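TrwG protein (PDB 4NHF) probably serves, through this soluble domain of a VirB8-family membrane protein, as a component of the Trw type IV secretion machinery of Bartonella grahamii. Local coordinates at residues V53-N58 / Q65-T70. Sequence-based numbering, arbitrary orientation.
Sequences VLNREN and QLNYDT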
loop_
_atom_site.group_PDB
_atom_site.type_symbol
_atom_site.label_atom_id
_atom_site.label_comp_id
_atom_site.label_asym_id
_atom_site.label_seq_id
_atom_site.Cartn_x
_atom_site.Cartn_y
_atom_site.Cartn_z
ATOM N N VAL A 53 6.379 7.942 1.582
ATOM C CA VAL A 53 7.581 7.709 2.346
ATOM C C VAL A 53 7.680 6.217 2.611
ATOM O O VAL A 53 8.764 5.656 2.452
ATOM C CB VAL A 53 7.536 8.541 3.642
ATOM C CG1 VAL A 53 8.598 8.130 4.599
ATOM C CG2 VAL A 53 7.666 10.035 3.306
ATOM N N LEU A 54 6.555 5.580 2.977
ATOM C CA LEU A 54 6.525 4.122 3.196
ATOM C C LEU A 54 6.950 3.338 1.951
ATOM O O LEU A 54 7.686 2.334 2.083
ATOM C CB LEU A 54 5.180 3.570 3.652
ATOM C CG LEU A 54 4.714 4.063 5.011
ATOM C CD1 LEU A 54 3.306 3.543 5.300
ATOM C CD2 LEU A 54 5.726 3.690 6.067
ATOM N N ASN A 55 6.555 3.783 0.768
ATOM C CA ASN A 55 7.011 3.078 -0.436
ATOM C C ASN A 55 8.449 3.412 -0.841
ATOM O O ASN A 55 9.206 2.538 -1.265
ATOM C CB ASN A 55 6.083 3.324 -1.600
ATOM C CG ASN A 55 4.862 2.435 -1.528
ATOM O OD1 ASN A 55 4.893 1.271 -1.972
ATOM N ND2 ASN A 55 3.779 2.967 -0.968
ATOM N N ARG A 56 8.797 4.691 -0.769
ATOM C CA ARG A 56 10.112 5.053 -1.232
ATOM C C ARG A 56 11.254 4.549 -0.309
ATOM O O ARG A 56 12.320 4.236 -0.802
ATOM C CB ARG A 56 10.186 6.555 -1.456
ATOM C CG ARG A 56 11.567 7.058 -1.809
ATOM C CD ARG A 56 11.507 8.491 -2.307
ATOM N NE ARG A 56 12.860 8.967 -2.619
ATOM C CZ ARG A 56 13.204 9.956 -3.437
ATOM N NH1 ARG A 56 12.322 10.643 -4.149
ATOM N NH2 ARG A 56 14.497 10.235 -3.578
ATOM N N GLU A 57 11.036 4.527 0.999
ATOM C CA GLU A 57 12.120 4.288 1.935
ATOM C C GLU A 57 12.204 2.836 2.340
ATOM O O GLU A 57 13.203 2.419 2.866
ATOM C CB GLU A 57 11.977 5.206 3.171
ATOM C CG GLU A 57 12.090 6.707 2.854
ATOM C CD GLU A 57 13.452 7.153 2.356
ATOM O OE1 GLU A 57 14.455 6.462 2.543
ATOM O OE2 GLU A 57 13.516 8.229 1.755
ATOM N N ASN A 58 11.156 2.057 2.061
ATOM C CA ASN A 58 11.125 0.599 2.349
ATOM C C ASN A 58 12.087 -0.147 1.414
ATOM O O ASN A 58 12.247 0.264 0.276
ATOM C CB ASN A 58 9.701 0.073 2.099
ATOM C CG ASN A 58 9.495 -1.368 2.595
ATOM O OD1 ASN A 58 9.798 -1.696 3.747
ATOM N ND2 ASN A 58 8.997 -2.204 1.742
ATOM N N GLN A 65 8.982 -4.406 -6.858
ATOM C CA GLN A 65 8.206 -3.963 -8.024
ATOM C C GLN A 65 7.164 -2.990 -7.606
ATOM O O GLN A 65 7.073 -1.912 -8.180
ATOM C CB GLN A 65 7.505 -5.114 -8.784
ATOM N N LEU A 66 6.344 -3.383 -6.634
ATOM C CA LEU A 66 5.323 -2.502 -6.119
ATOM C C LEU A 66 5.842 -1.187 -5.469
ATOM O O LEU A 66 5.230 -0.113 -5.654
ATOM C CB LEU A 66 4.502 -3.241 -5.095
ATOM C CG LEU A 66 3.504 -2.450 -4.298
ATOM C CD1 LEU A 66 2.362 -2.055 -5.203
ATOM C CD2 LEU A 66 2.987 -3.380 -3.203
ATOM N N ASN A 67 6.875 -1.287 -4.636
ATOM C CA ASN A 67 7.407 -0.082 -3.996
ATOM C C ASN A 67 7.985 0.895 -5.016
ATOM O O ASN A 67 7.670 2.105 -4.993
ATOM C CB ASN A 67 8.443 -0.390 -2.938
ATOM C CG ASN A 67 7.900 -1.134 -1.726
ATOM O OD1 ASN A 67 8.604 -2.063 -1.210
ATOM N ND2 ASN A 67 6.666 -0.854 -1.329
ATOM N N TYR A 68 8.775 0.370 -5.937
ATOM C CA TYR A 68 9.402 1.167 -6.982
ATOM C C TYR A 68 8.372 1.777 -7.930
ATOM O O TYR A 68 8.400 2.990 -8.194
ATOM C CB TYR A 68 10.361 0.282 -7.738
ATOM C CG TYR A 68 11.217 0.893 -8.832
ATOM C CD1 TYR A 68 12.503 1.357 -8.557
ATOM C CD2 TYR A 68 10.782 0.895 -10.150
ATOM C CE1 TYR A 68 13.305 1.866 -9.544
ATOM C CE2 TYR A 68 11.570 1.411 -11.150
ATOM C CZ TYR A 68 12.849 1.883 -10.841
ATOM O OH TYR A 68 13.666 2.404 -11.847
ATOM N N ASP A 69 7.455 0.945 -8.427
ATOM C CA ASP A 69 6.394 1.446 -9.283
ATOM C C ASP A 69 5.553 2.530 -8.618
ATOM O O ASP A 69 5.213 3.511 -9.249
ATOM C CB ASP A 69 5.487 0.313 -9.764
ATOM C CG ASP A 69 6.139 -0.536 -10.808
ATOM O OD1 ASP A 69 7.276 -0.253 -11.258
ATOM O OD2 ASP A 69 5.526 -1.557 -11.144
ATOM N N THR A 70 5.184 2.326 -7.358
ATOM C CA THR A 70 4.363 3.290 -6.658
ATOM C C THR A 70 5.129 4.585 -6.461
ATOM O O THR A 70 4.605 5.713 -6.737
ATOM C CB THR A 70 3.865 2.731 -5.315
ATOM O OG1 THR A 70 3.147 1.489 -5.576
ATOM C CG2 THR A 70 2.985 3.761 -4.632
#
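Asn55 and Asn67 reach each other with CG turned beside the backbone N in both, whereas Asn58 swings CG to the far side from its own N (chi1 -170°) and extends its amide toward Asn67. The three amides are joined by two hydrogen bonds, with Asn67 in the middle. Asn67 ND2 donates to Asn55 OD1 at 2.8 Å, the acceptor lying close to the plane of the Asn67 amide but the donor standing above the carbonyl plane of Asn55. At the other end of the same amide, Asn67 OD1 takes a hydrogen bond from Asn58 ND2 at 3.0 Å, again from above the carbonyl plane, with the two amide planes perpendicular. Because Asn55 ND2 is hydrogen-bonded to Gln51 O, Asn55 presents OD1 as acceptor, which turns the nitrogen of the buried Asn67 amide toward it and the oxygen toward Asn58; a further hydrogen bond between Thr63 OG1 and Asn67 OD1 adds to this grip. The Asn67 CB packs 3.5 Å from Asn55 O, where the axes of 53-57 and 65-70 come within 8.2 Å, at 117° between their N-to-C directions. In this VirB8 domain, of the NTF2 clan, helix 42-57 lies against the antiparallel sheet, with Val53 and Leu54 on strand 102-112, and helix 64-73 crosses near the C-terminal end of helix 42-57. The connection between the helices carries Asp60 and Asp62, calcium ligands in a structure of this protein, and the Asn58 side chain comes within about 4 Å of that of Asp60. About one turn beyond Asn67, CB and CG2 of Thr70 make van der Waals contact with the Asn55 amide, CG2 at 3.8 Å from Asn55 ND2. Thr70 OG1 turns back onto its own helix, bonding Leu66 O at 2.6 Å, the carbonyl that also accepts a hydrogen bond from Thr70 N.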